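PDB 2HEU: sugar ABC transporter, sugar-binding protein from Streptococcus pneumoniae, which probably captures sugars, most likely raffinose-type oligosaccharides, outside the cell and hands them to a membrane ABC importer, and is seen here without its sugar. Local coordinates for residues T20-K28 and R65-N76; F271-P279 and P345-A353. All coordinates share one frame; numbering follows the deposited sequence.

Contact 1 of 2, residues T20-K28 and R65-N76; sequences TIEYFNQKK and RVLAGDVPDVVN
Strands 20-24 and 74-76 run side by side in parallel, their axes 4.7 Å apart and only 7° out of line, with Tyr23 bridged to Val74 and Phe24 to Val75. Val74 N donates to Glu22 O at 3.0 Å, Phe24 N to Val74 O and Asn76 N to Phe24 O. Just before the pairing, the carboxylate of Asp73 stands in for a backbone acceptor: its OD2 takes Glu22 N at 2.8 Å, on the anti side and nearly straight, while OD1 is bonded to Thr302. The paired strands sit inside the mixed sheet of one lobe of a solute-binding protein, with 48-53 flanking 19-24 on its other edge; helix 58-67 connects 48-53 to 74-76 in a beta-alpha-beta crossover that passes over 19-24, the strand between them. That helix ends in a Schellman motif at Gly69. Its last turn supplies Arg65, which meets Glu22 end-on: NH1 to OE2 at 2.8 Å and NH2 to OE1 at 2.9 Å, the two planes 25° apart. Glu22 reaches that far because CG is anti to the backbone N (chi1 179°) and the chain stays extended. With NE and NH2 Arg65 also grips Asp70 side-on, so two carboxylates fix the rotation of one guanidinium. Pro72 CG lies over the rim of one face of that guanidinium and packs against Phe24 CB at 3.5 Å. On the side of the sheet where Tyr23 and Val74 project, Tyr23 CD1 touches Val74 CG1, and the phenol OH comes within 3.4 Å of Asn76 CB. Past the paired strands, Gln26 NE2 donates to Asn76 O at 2.8 Å, approaching tilted from the carbonyl plane.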
ATOM      1  N   THR A  20     -12.130 -29.429   7.937  1.00 19.30           N
ATOM      2  CA  THR A  20     -12.218 -28.334   7.021  1.00 18.62           C
ATOM      3  C   THR A  20     -12.112 -26.998   7.727  1.00 16.05           C
ATOM      4  O   THR A  20     -12.800 -26.729   8.793  1.00 16.50           O
ATOM      5  CB  THR A  20     -13.549 -28.395   6.253  1.00 20.83           C
ATOM      6  OG1 THR A  20     -13.699 -29.672   5.633  1.00 24.72           O
ATOM      7  CG2 THR A  20     -13.618 -27.322   5.172  1.00 23.71           C
ATOM      8  N   ILE A  21     -11.278 -26.125   7.200  1.00 14.82           N
ATOM      9  CA  ILE A  21     -11.138 -24.760   7.671  1.00 13.25           C
ATOM     10  C   ILE A  21     -11.493 -23.818   6.550  1.00 12.19           C
ATOM     11  O   ILE A  21     -11.472 -24.149   5.383  1.00 14.66           O
ATOM     12  CB  ILE A  21      -9.713 -24.522   8.156  1.00 13.38           C
ATOM     13  CG1 ILE A  21      -8.658 -24.743   7.115  1.00 14.28           C
ATOM     14  CG2 ILE A  21      -9.434 -25.324   9.480  1.00 17.36           C
ATOM     15  CD1 ILE A  21      -7.269 -24.239   7.449  1.00 18.11           C
ATOM     16  N   GLU A  22     -11.859 -22.586   6.948  1.00 12.30           N
ATOM     17  CA  GLU A  22     -12.177 -21.513   6.029  1.00 11.75           C
ATOM     18  C   GLU A  22     -11.048 -20.524   5.946  1.00 11.28           C
ATOM     19  O   GLU A  22     -10.502 -20.102   6.951  1.00 12.59           O
ATOM     20  CB  GLU A  22     -13.393 -20.740   6.518  1.00 13.45           C
ATOM     21  CG  GLU A  22     -13.773 -19.583   5.633  1.00 16.00           C
ATOM     22  CD  GLU A  22     -14.933 -18.779   6.006  1.00 18.59           C
ATOM     23  OE1 GLU A  22     -15.697 -19.225   6.906  1.00 33.71           O
ATOM     24  OE2 GLU A  22     -15.197 -17.701   5.459  1.00 20.36           O
ATOM     25  N   TYR A  23     -10.690 -20.167   4.717  1.00 11.03           N
ATOM     26  CA  TYR A  23      -9.775 -19.035   4.409  1.00 10.84           C
ATOM     27  C   TYR A  23     -10.644 -17.963   3.788  1.00 10.27           C
ATOM     28  O   TYR A  23     -11.154 -18.114   2.658  1.00 11.48           O
ATOM     29  CB  TYR A  23      -8.630 -19.451   3.487  1.00 10.60           C
ATOM     30  CG  TYR A  23      -7.909 -18.249   2.970  1.00 10.42           C
ATOM     31  CD1 TYR A  23      -7.461 -17.253   3.808  1.00 10.57           C
ATOM     32  CD2 TYR A  23      -7.744 -18.047   1.601  1.00 10.58           C
ATOM     33  CE1 TYR A  23      -6.881 -16.098   3.291  1.00 10.07           C
ATOM     34  CE2 TYR A  23      -7.162 -16.888   1.106  1.00 10.67           C
ATOM     35  CZ  TYR A  23      -6.754 -15.910   1.965  1.00  9.79           C
ATOM     36  OH  TYR A  23      -6.236 -14.714   1.497  1.00 10.57           O
ATOM     37  N   PHE A  24     -10.800 -16.851   4.523  1.00 11.20           N
ATOM     38  CA  PHE A  24     -11.625 -15.715   4.043  1.00 10.60           C
ATOM     39  C   PHE A  24     -10.700 -14.749   3.277  1.00 10.39           C
ATOM     40  O   PHE A  24      -9.897 -14.048   3.866  1.00 10.91           O
ATOM     41  CB  PHE A  24     -12.285 -15.021   5.235  1.00 11.00           C
ATOM     42  CG  PHE A  24     -13.234 -13.937   4.869  1.00 11.00           C
ATOM     43  CD1 PHE A  24     -14.600 -14.189   4.636  1.00 12.91           C
ATOM     44  CD2 PHE A  24     -12.799 -12.607   4.740  1.00 11.39           C
ATOM     45  CE1 PHE A  24     -15.513 -13.150   4.337  1.00 12.97           C
ATOM     46  CE2 PHE A  24     -13.699 -11.619   4.455  1.00 12.70           C
ATOM     47  CZ  PHE A  24     -15.024 -11.903   4.254  1.00 13.39           C
ATOM     48  N   ASN A  25     -10.790 -14.811   1.952  1.00 10.33           N
ATOM     49  CA  ASN A  25      -9.878 -14.060   1.096  1.00 10.41           C
ATOM     50  C   ASN A  25     -10.421 -12.679   0.774  1.00  9.96           C
ATOM     51  O   ASN A  25     -11.623 -12.518   0.525  1.00 11.52           O
ATOM     52  CB  ASN A  25      -9.769 -14.847  -0.204  1.00 10.38           C
ATOM     53  CG  ASN A  25      -8.716 -14.257  -1.127  1.00 10.96           C
ATOM     54  OD1 ASN A  25      -7.606 -13.889  -0.707  1.00 11.22           O
ATOM     55  ND2 ASN A  25      -9.000 -14.262  -2.414  1.00 11.90           N
ATOM     56  N   GLN A  26      -9.540 -11.710   0.666  1.00 10.94           N
ATOM     57  CA  GLN A  26      -9.895 -10.378   0.135  1.00 11.11           C
ATOM     58  C   GLN A  26      -9.114 -10.093  -1.182  1.00 12.27           C
ATOM     59  O   GLN A  26      -9.425  -9.117  -1.848  1.00 13.60           O
ATOM     60  CB  GLN A  26      -9.746  -9.242   1.106  1.00 11.18           C
ATOM     61  CG  GLN A  26     -10.680  -9.431   2.308  1.00 13.27           C
ATOM     62  CD  GLN A  26     -10.869  -8.207   3.096  1.00 13.93           C
ATOM     63  OE1 GLN A  26     -11.438  -7.187   2.549  1.00 16.95           O
ATOM     64  NE2 GLN A  26     -10.514  -8.226   4.342  1.00 16.88           N
ATOM     65  N   LYS A  27      -8.172 -10.934  -1.608  0.50 11.46           N
ATOM     66  CA  LYS A  27      -7.433 -10.623  -2.824  0.50 12.24           C
ATOM     67  C   LYS A  27      -8.085 -11.399  -3.961  0.50 12.26           C
ATOM     68  O   LYS A  27      -7.620 -12.446  -4.424  0.50 12.55           O
ATOM     69  CB  LYS A  27      -6.004 -11.033  -2.608  0.50 13.37           C
ATOM     70  CG  LYS A  27      -5.070 -10.601  -3.699  0.50 13.17           C
ATOM     71  CD  LYS A  27      -4.586  -9.149  -3.655  0.50 12.23           C
ATOM     72  CE  LYS A  27      -3.711  -8.782  -4.837  0.50 13.20           C
ATOM     73  NZ  LYS A  27      -3.434  -7.335  -4.802  0.50 15.39           N
ATOM     74  N   LYS A  28      -9.262 -10.915  -4.358  0.80 14.23           N
ATOM     75  CA  LYS A  28     -10.127 -11.627  -5.293  0.80 14.91           C
ATOM     76  C   LYS A  28      -9.384 -11.887  -6.541  0.80 14.64           C
ATOM     77  O   LYS A  28      -9.568 -12.953  -7.143  0.80 15.44           O
ATOM     78  CB  LYS A  28     -11.313 -10.797  -5.689  0.80 17.62           C
ATOM     79  CG  LYS A  28     -12.191 -10.593  -4.593  0.80 22.57           C
ATOM     80  CD  LYS A  28     -13.498  -9.845  -4.928  0.80 24.84           C
ATOM     81  CE  LYS A  28     -14.572 -10.171  -3.922  0.80 26.11           C
ATOM     82  NZ  LYS A  28     -14.215  -9.994  -2.565  0.80 23.35           N
ATOM     83  N   ARG A  65     -19.735 -10.637  10.289  1.00 16.05           N
ATOM     84  CA  ARG A  65     -19.449 -11.978  10.768  1.00 16.49           C
ATOM     85  C   ARG A  65     -18.743 -11.898  12.128  1.00 16.54           C
ATOM     86  O   ARG A  65     -19.053 -12.688  13.007  1.00 19.02           O
ATOM     87  CB  ARG A  65     -18.703 -12.827   9.739  1.00 17.19           C
ATOM     88  CG  ARG A  65     -19.521 -13.139   8.494  1.00 17.92           C
ATOM     89  CD  ARG A  65     -18.862 -14.073   7.572  1.00 18.47           C
ATOM     90  NE  ARG A  65     -18.451 -15.322   8.201  1.00 17.84           N
ATOM     91  CZ  ARG A  65     -17.642 -16.187   7.686  1.00 16.35           C
ATOM     92  NH1 ARG A  65     -17.249 -16.051   6.434  1.00 16.91           N
ATOM     93  NH2 ARG A  65     -17.292 -17.260   8.378  1.00 18.32           N
ATOM     94  N   VAL A  66     -17.789 -10.973  12.267  1.00 16.51           N
ATOM     95  CA  VAL A  66     -17.107 -10.881  13.537  1.00 16.78           C
ATOM     96  C   VAL A  66     -18.067 -10.489  14.633  1.00 18.54           C
ATOM     97  O   VAL A  66     -18.066 -11.043  15.742  1.00 21.85           O
ATOM     98  CB  VAL A  66     -15.913  -9.880  13.489  1.00 19.40           C
ATOM     99  CG1 VAL A  66     -15.354  -9.583  14.858  1.00 21.77           C
ATOM    100  CG2 VAL A  66     -14.883 -10.433  12.592  1.00 19.98           C
ATOM    101  N   LEU A  67     -18.818  -9.445  14.407  0.50 20.43           N
ATOM    102  CA  LEU A  67     -19.605  -9.042  15.516  0.50 21.08           C
ATOM    103  C   LEU A  67     -20.639 -10.232  15.824  0.50 22.43           C
ATOM    104  O   LEU A  67     -20.887 -10.467  17.042  0.50 23.68           O
ATOM    105  CB  LEU A  67     -20.139  -7.620  15.253  0.50 19.80           C
ATOM    106  CG  LEU A  67     -19.296  -6.270  15.166  0.50 23.15           C
ATOM    107  CD1 LEU A  67     -18.770  -5.757  16.538  0.50 18.87           C
ATOM    108  CD2 LEU A  67     -18.194  -6.104  13.979  0.50 22.92           C
ATOM    109  N   ALA A  68     -21.152 -11.045  14.819  1.00 22.47           N
ATOM    110  CA  ALA A  68     -21.953 -12.243  15.075  1.00 22.66           C
ATOM    111  C   ALA A  68     -21.282 -13.440  15.679  1.00 23.66           C
ATOM    112  O   ALA A  68     -21.976 -14.461  15.917  1.00 25.85           O
ATOM    113  CB  ALA A  68     -22.569 -12.693  13.806  1.00 24.16           C
ATOM    114  N   GLY A  69     -19.970 -13.351  15.914  1.00 21.83           N
ATOM    115  CA  GLY A  69     -19.228 -14.459  16.433  1.00 20.86           C
ATOM    116  C   GLY A  69     -19.028 -15.592  15.460  1.00 21.41           C
ATOM    117  O   GLY A  69     -18.966 -16.723  15.879  1.00 23.65           O
ATOM    118  N   ASP A  70     -18.899 -15.318  14.164  1.00 20.00           N
ATOM    119  CA  ASP A  70     -18.692 -16.314  13.116  1.00 18.80           C
ATOM    120  C   ASP A  70     -17.426 -15.950  12.367  1.00 17.60           C
ATOM    121  O   ASP A  70     -17.443 -15.578  11.207  1.00 21.85           O
ATOM    122  CB  ASP A  70     -19.848 -16.262  12.157  1.00 20.74           C
ATOM    123  CG  ASP A  70     -19.697 -17.142  10.986  1.00 23.45           C
ATOM    124  OD1 ASP A  70     -18.901 -18.110  10.996  1.00 29.84           O
ATOM    125  OD2 ASP A  70     -20.322 -16.802   9.954  1.00 27.81           O
ATOM    126  N   VAL A  71     -16.258 -16.047  13.095  1.00 16.88           N
ATOM    127  CA  VAL A  71     -14.953 -15.611  12.581  1.00 16.66           C
ATOM    128  C   VAL A  71     -14.337 -16.698  11.717  1.00 14.80           C
ATOM    129  O   VAL A  71     -14.205 -17.849  12.148  1.00 15.94           O
ATOM    130  CB  VAL A  71     -13.982 -15.213  13.739  1.00 17.62           C
ATOM    131  CG1 VAL A  71     -12.647 -14.665  13.196  1.00 16.63           C
ATOM    132  CG2 VAL A  71     -14.600 -14.246  14.702  1.00 19.94           C
ATOM    133  N   PRO A  72     -13.975 -16.388  10.424  1.00 14.54           N
ATOM    134  CA  PRO A  72     -13.318 -17.410   9.642  1.00 13.37           C
ATOM    135  C   PRO A  72     -12.048 -17.906  10.314  1.00 12.61           C
ATOM    136  O   PRO A  72     -11.364 -17.181  11.040  1.00 12.74           O
ATOM    137  CB  PRO A  72     -12.999 -16.696   8.361  1.00 13.00           C
ATOM    138  CG  PRO A  72     -13.954 -15.570   8.300  1.00 14.19           C
ATOM    139  CD  PRO A  72     -14.153 -15.125   9.686  1.00 14.58           C
ATOM    140  N   ASP A  73     -11.634 -19.179  10.060  1.00 11.91           N
ATOM    141  CA  ASP A  73     -10.435 -19.734  10.723  1.00 11.49           C
ATOM    142  C   ASP A  73      -9.208 -18.924  10.358  1.00 11.32           C
ATOM    143  O   ASP A  73      -8.406 -18.661  11.251  1.00 11.54           O
ATOM    144  CB  ASP A  73     -10.255 -21.180  10.333  1.00 12.36           C
ATOM    145  CG  ASP A  73     -11.515 -21.989  10.655  1.00 13.69           C
ATOM    146  OD1 ASP A  73     -11.726 -22.365  11.770  1.00 17.15           O
ATOM    147  OD2 ASP A  73     -12.333 -22.177   9.724  1.00 16.83           O
ATOM    148  N   VAL A  74      -9.026 -18.624   9.093  1.00 10.87           N
ATOM    149  CA  VAL A  74      -7.905 -17.826   8.621  1.00 10.24           C
ATOM    150  C   VAL A  74      -8.504 -16.684   7.847  1.00 10.60           C
ATOM    151  O   VAL A  74      -9.339 -16.888   6.982  1.00 11.38           O
ATOM    152  CB  VAL A  74      -6.947 -18.638   7.746  1.00 10.50           C
ATOM    153  CG1 VAL A  74      -5.746 -17.758   7.327  1.00 11.72           C
ATOM    154  CG2 VAL A  74      -6.392 -19.877   8.519  1.00 13.21           C
ATOM    155  N   VAL A  75      -8.083 -15.450   8.186  1.00 10.41           N
ATOM    156  CA  VAL A  75      -8.666 -14.245   7.611  1.00 10.37           C
ATOM    157  C   VAL A  75      -7.622 -13.411   6.940  1.00 10.19           C
ATOM    158  O   VAL A  75      -6.629 -13.033   7.546  1.00 10.42           O
ATOM    159  CB  VAL A  75      -9.318 -13.395   8.753  1.00 12.38           C
ATOM    160  CG1 VAL A  75      -9.972 -12.146   8.187  1.00 14.33           C
ATOM    161  CG2 VAL A  75     -10.373 -14.241   9.499  1.00 15.43           C
ATOM    162  N   ASN A  76      -7.886 -13.068   5.680  1.00  9.74           N
ATOM    163  CA  ASN A  76      -7.089 -11.994   5.009  1.00  9.40           C
ATOM    164  C   ASN A  76      -7.694 -10.673   5.547  1.00  9.85           C
ATOM    165  O   ASN A  76      -8.828 -10.347   5.209  1.00 11.20           O
ATOM    166  CB  ASN A  76      -7.215 -12.143   3.517  1.00  9.59           C
ATOM    167  CG  ASN A  76      -6.508 -11.104   2.685  1.00 10.75           C
ATOM    168  OD1 ASN A  76      -5.577 -10.351   3.198  1.00 12.63           O
ATOM    169  ND2 ASN A  76      -6.858 -11.034   1.499  1.00  9.83           N
TER

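Contact 2 of 2, residues F271-P279 and P345-A353; sequences FKIGTFMIP and PLAGMTEYA
The ring of Tyr352 meets Met277 at its edge: SD lies 79° off the ring normal and 4.1 Å from CD2, a Met-aromatic contact in which the two side chains cross at about a right angle. Tyr352 is modelled in two conformers, and this contact holds for one. Arg357 adds a cation-pi contact to the same ring. Further back along Met277, CG rests against Gly348 O at 3.4 Å. Thr275 ties the segments together. Its OG1, held between the backbone N and the carbonyl carbon (chi1 51°), donates to Pro345 O at 2.8 Å, in the carbonyl plane and on a lone pair, and accepts from Met349 N at 2.9 Å. A water takes the N-H groups of both Thr275 and Gly348. Gly348, with no side chain, brings its CA to 3.2 Å from Thr275 O in a CA-H...O contact. Apolar contacts flank this polar centre: Ile273 CG2 on Pro345 CB, and Met349 CE on Thr275 CG2. A short, weakly bonded helical turn, 347-350, is thus docked through one threonine hydroxyl and a bridging water on edge strand 273-276 of a three-stranded antiparallel sheet, probably in the second lobe of the solute-binding fold.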
ATOM      1  N   PHE A 271       6.790   0.749 -24.460  1.00 12.89           N
ATOM      2  CA  PHE A 271       8.022   1.257 -23.808  1.00 12.03           C
ATOM      3  C   PHE A 271       8.263   0.460 -22.568  1.00 12.43           C
ATOM      4  O   PHE A 271       7.371  -0.202 -22.031  1.00 14.04           O
ATOM      5  CB  PHE A 271       7.899   2.735 -23.542  1.00 12.21           C
ATOM      6  CG  PHE A 271       6.811   3.101 -22.554  1.00 11.40           C
ATOM      7  CD1 PHE A 271       5.543   3.400 -22.974  1.00 11.28           C
ATOM      8  CD2 PHE A 271       7.082   3.188 -21.175  1.00 10.36           C
ATOM      9  CE1 PHE A 271       4.524   3.746 -22.045  1.00 10.91           C
ATOM     10  CE2 PHE A 271       6.118   3.523 -20.301  1.00 10.16           C
ATOM     11  CZ  PHE A 271       4.827   3.821 -20.734  1.00 10.77           C
ATOM     12  N   LYS A 272       9.465   0.693 -22.011  0.50 12.27           N
ATOM     13  CA  LYS A 272       9.937   0.065 -20.791  0.50 12.52           C
ATOM     14  C   LYS A 272       9.552   0.913 -19.572  0.50 11.89           C
ATOM     15  O   LYS A 272       9.953   2.072 -19.427  0.50 11.97           O
ATOM     16  CB  LYS A 272      11.438  -0.134 -20.880  0.50 12.16           C
ATOM     17  CG  LYS A 272      11.770  -1.218 -21.903  0.50 13.52           C
ATOM     18  CD  LYS A 272      10.953  -2.568 -21.822  0.50 21.14           C
ATOM     19  CE  LYS A 272      11.547  -3.740 -22.613  0.50 18.44           C
ATOM     20  NZ  LYS A 272      10.515  -4.769 -22.803  0.50 26.16           N
ATOM     21  N   ILE A 273       8.740   0.350 -18.706  1.00 12.91           N
ATOM     22  CA  ILE A 273       8.228   1.072 -17.532  1.00 11.73           C
ATOM     23  C   ILE A 273       9.219   0.998 -16.400  1.00 11.54           C
ATOM     24  O   ILE A 273       9.746  -0.070 -16.103  1.00 13.16           O
ATOM     25  CB  ILE A 273       6.879   0.484 -17.068  1.00 11.56           C
ATOM     26  CG1 ILE A 273       5.853   0.541 -18.195  1.00 14.76           C
ATOM     27  CG2 ILE A 273       6.386   1.133 -15.785  1.00 13.16           C
ATOM     28  CD1 ILE A 273       4.752  -0.478 -18.025  1.00 16.04           C
ATOM     29  N   GLY A 274       9.448   2.147 -15.731  1.00 10.72           N
ATOM     30  CA  GLY A 274      10.173   2.164 -14.500  1.00 11.05           C
ATOM     31  C   GLY A 274       9.367   2.826 -13.417  1.00 10.26           C
ATOM     32  O   GLY A 274       8.284   3.406 -13.652  1.00 10.11           O
ATOM     33  N   THR A 275       9.897   2.762 -12.196  1.00 10.11           N
ATOM     34  CA  THR A 275       9.326   3.523 -11.068  1.00  9.69           C
ATOM     35  C   THR A 275      10.482   4.184 -10.293  1.00 10.11           C
ATOM     36  O   THR A 275      11.633   3.675 -10.290  1.00 11.47           O
ATOM     37  CB  THR A 275       8.494   2.611 -10.143  1.00  9.77           C
ATOM     38  OG1 THR A 275       9.265   1.456  -9.776  1.00 10.69           O
ATOM     39  CG2 THR A 275       7.178   2.212 -10.765  1.00 10.65           C
ATOM     40  N   PHE A 276      10.169   5.257  -9.630  1.00 10.00           N
ATOM     41  CA  PHE A 276      11.109   5.837  -8.706  1.00  9.58           C
ATOM     42  C   PHE A 276      10.374   6.240  -7.440  1.00  9.69           C
ATOM     43  O   PHE A 276       9.169   6.507  -7.393  1.00 10.41           O
ATOM     44  CB  PHE A 276      11.955   6.970  -9.298  1.00 11.40           C
ATOM     45  CG  PHE A 276      11.217   8.205  -9.757  1.00 10.90           C
ATOM     46  CD1 PHE A 276      10.917   9.248  -8.869  1.00  9.79           C
ATOM     47  CD2 PHE A 276      10.898   8.420 -11.115  1.00 10.61           C
ATOM     48  CE1 PHE A 276      10.349  10.439  -9.329  1.00  9.59           C
ATOM     49  CE2 PHE A 276      10.337   9.575 -11.567  1.00 10.42           C
ATOM     50  CZ  PHE A 276      10.080  10.589 -10.648  1.00  9.80           C
ATOM     51  N   MET A 277      11.122   6.298  -6.359  1.00 10.02           N
ATOM     52  CA  MET A 277      10.611   6.769  -5.067  1.00  9.59           C
ATOM     53  C   MET A 277      10.572   8.304  -5.096  1.00  9.95           C
ATOM     54  O   MET A 277      11.484   8.966  -5.596  1.00 11.34           O
ATOM     55  CB  MET A 277      11.537   6.310  -3.934  1.00  9.97           C
ATOM     56  CG  MET A 277      11.517   4.786  -3.801  1.00 11.64           C
ATOM     57  SD  MET A 277      12.841   4.142  -2.784  1.00 13.11           S
ATOM     58  CE  MET A 277      12.095   4.609  -1.337  1.00 12.37           C
ATOM     59  N   ILE A 278       9.546   8.827  -4.467  1.00 10.42           N
ATOM     60  CA  ILE A 278       9.508  10.291  -4.284  1.00 10.40           C
ATOM     61  C   ILE A 278      10.690  10.665  -3.401  1.00  9.79           C
ATOM     62  O   ILE A 278      10.945  10.142  -2.340  1.00 10.50           O
ATOM     63  CB  ILE A 278       8.187  10.677  -3.625  1.00 11.50           C
ATOM     64  CG1 ILE A 278       7.025  10.414  -4.627  1.00 10.89           C
ATOM     65  CG2 ILE A 278       8.196  12.148  -3.179  1.00 14.15           C
ATOM     66  CD1 ILE A 278       5.636  10.693  -4.080  1.00 11.73           C
ATOM     67  N   PRO A 279      11.483  11.637  -3.897  1.00 11.78           N
ATOM     68  CA  PRO A 279      12.705  12.048  -3.190  1.00 12.09           C
ATOM     69  C   PRO A 279      12.401  12.794  -1.961  1.00 10.51           C
ATOM     70  O   PRO A 279      11.342  13.400  -1.775  1.00 11.06           O
ATOM     71  CB  PRO A 279      13.531  12.800  -4.232  1.00 14.05           C
ATOM     72  CG  PRO A 279      12.431  13.417  -5.021  1.00 13.06           C
ATOM     73  CD  PRO A 279      11.426  12.347  -5.207  1.00 12.74           C
ATOM     74  N   PRO A 345       9.360  -3.355 -13.677  1.00 15.24           N
ATOM     75  CA  PRO A 345       8.763  -2.040 -13.513  1.00 11.91           C
ATOM     76  C   PRO A 345       8.725  -1.531 -12.088  1.00 11.26           C
ATOM     77  O   PRO A 345       8.920  -0.304 -11.920  1.00 11.86           O
ATOM     78  CB  PRO A 345       7.411  -2.197 -14.180  1.00 13.58           C
ATOM     79  CG  PRO A 345       7.631  -3.235 -15.206  1.00 17.53           C
ATOM     80  CD  PRO A 345       8.543  -4.224 -14.526  1.00 16.66           C
ATOM     81  N   LEU A 346       8.482  -2.369 -11.112  1.00 11.18           N
ATOM     82  CA  LEU A 346       8.352  -1.929  -9.753  1.00 11.44           C
ATOM     83  C   LEU A 346       9.711  -1.858  -9.035  1.00 11.14           C
ATOM     84  O   LEU A 346       9.729  -1.573  -7.821  1.00 12.03           O
ATOM     85  CB  LEU A 346       7.407  -2.814  -8.981  1.00 11.37           C
ATOM     86  CG  LEU A 346       5.918  -2.822  -9.419  1.00 11.64           C
ATOM     87  CD1 LEU A 346       5.131  -3.772  -8.470  1.00 13.40           C
ATOM     88  CD2 LEU A 346       5.364  -1.369  -9.469  1.00 13.52           C
ATOM     89  N   ALA A 347      10.826  -2.092  -9.711  1.00 11.77           N
ATOM     90  CA  ALA A 347      12.110  -2.147  -9.008  1.00 11.75           C
ATOM     91  C   ALA A 347      12.415  -0.875  -8.228  1.00 11.11           C
ATOM     92  O   ALA A 347      12.804  -0.947  -7.079  1.00 11.80           O
ATOM     93  CB  ALA A 347      13.204  -2.416  -9.994  1.00 14.12           C
ATOM     94  N   GLY A 348      12.234   0.278  -8.825  1.00 10.87           N
ATOM     95  CA  GLY A 348      12.584   1.533  -8.121  1.00 10.25           C
ATOM     96  C   GLY A 348      11.695   1.777  -6.932  1.00  9.39           C
ATOM     97  O   GLY A 348      12.135   2.133  -5.842  1.00 10.47           O
ATOM     98  N   MET A 349      10.388   1.554  -7.116  1.00  9.17           N
ATOM     99  CA  MET A 349       9.452   1.804  -6.040  1.00  9.35           C
ATOM    100  C   MET A 349       9.687   0.896  -4.845  1.00 10.16           C
ATOM    101  O   MET A 349       9.365   1.259  -3.746  1.00 10.82           O
ATOM    102  CB  MET A 349       8.025   1.524  -6.589  1.00 11.32           C
ATOM    103  CG  MET A 349       6.924   2.024  -5.662  1.00 10.92           C
ATOM    104  SD  MET A 349       5.285   1.604  -6.179  1.00 10.51           S
ATOM    105  CE  MET A 349       5.070   2.498  -7.643  1.00 11.32           C
ATOM    106  N   THR A 350      10.153  -0.323  -5.117  1.00 10.29           N
ATOM    107  CA  THR A 350      10.243  -1.363  -4.078  1.00 11.35           C
ATOM    108  C   THR A 350      11.664  -1.669  -3.668  1.00 11.83           C
ATOM    109  O   THR A 350      11.864  -2.596  -2.893  1.00 13.14           O
ATOM    110  CB  THR A 350       9.527  -2.671  -4.536  1.00 13.06           C
ATOM    111  OG1 THR A 350      10.291  -3.202  -5.683  1.00 13.88           O
ATOM    112  CG2 THR A 350       8.092  -2.431  -4.875  1.00 14.57           C
ATOM    113  N   GLU A 351      12.662  -0.879  -4.086  1.00 11.57           N
ATOM    114  CA  GLU A 351      14.061  -1.149  -3.784  1.00 12.89           C
ATOM    115  C   GLU A 351      14.319  -1.264  -2.301  1.00 12.79           C
ATOM    116  O   GLU A 351      15.200  -2.043  -1.898  1.00 16.86           O
ATOM    117  CB  GLU A 351      14.889  -0.022  -4.440  1.00 13.13           C
ATOM    118  CG  GLU A 351      16.359  -0.240  -4.196  1.00 15.87           C
ATOM    119  CD  GLU A 351      17.243   0.753  -4.811  1.00 19.91           C
ATOM    120  OE1 GLU A 351      16.824   1.717  -5.456  1.00 31.59           O
ATOM    121  OE2 GLU A 351      18.510   0.593  -4.709  1.00 32.78           O
ATOM    122  N   TYR A 352      13.660  -0.381  -1.515  0.50 12.32           N
ATOM    123  CA  TYR A 352      13.799  -0.302  -0.021  0.50 11.62           C
ATOM    124  C   TYR A 352      12.508  -0.892   0.637  0.50 12.84           C
ATOM    125  O   TYR A 352      12.210  -0.562   1.787  0.50 12.94           O
ATOM    126  CB  TYR A 352      14.163   1.170   0.451  0.50 11.49           C
ATOM    127  CG  TYR A 352      15.637   1.547   0.144  0.50 11.30           C
ATOM    128  CD1 TYR A 352      16.707   1.204   0.970  0.50 14.38           C
ATOM    129  CD2 TYR A 352      15.972   2.301  -0.992  0.50 11.91           C
ATOM    130  CE1 TYR A 352      18.008   1.547   0.694  0.50 15.01           C
ATOM    131  CE2 TYR A 352      17.359   2.581  -1.353  0.50 11.50           C
ATOM    132  CZ  TYR A 352      18.371   2.218  -0.447  0.50 12.47           C
ATOM    133  OH  TYR A 352      19.642   2.507  -0.637  0.50 14.83           O
ATOM    134  N   ALA A 353      11.785  -1.824  -0.010  1.00 12.72           N
ATOM    135  CA  ALA A 353      10.607  -2.435   0.608  1.00 12.67           C
ATOM    136  C   ALA A 353      10.993  -3.141   1.907  1.00 13.49           C
ATOM    137  O   ALA A 353      12.063  -3.732   2.013  1.00 14.18           O
ATOM    138  CB  ALA A 353       9.897  -3.410  -0.321  1.00 13.78           C
TER
HETATM  139  O   HOH W   1      12.101   0.890 -11.778  1.00 13.38           O

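Overall arrangement
Along the chain the two contacts come in series, contact 1 closing before contact 2 opens. Their centres are about 34 Å apart, on opposite sides of the chain's centre, and their nearest atoms about 10 Å apart, without touching. They share no sheet: contact 1 belongs to the five-stranded mixed sheet, while contact 2 docks a helical turn on the edge strand of the three-stranded antiparallel sheet of 253-257, 129-134 and 273-276. The chain returns to the first sheet at strand 295-298, between the two segments of contact 2. Such repeated passage is in keeping with the two-lobed solute-binding fold, in which sugar is probably held between the lobes; each contact would then join distant parts of the sequence within its own lobe.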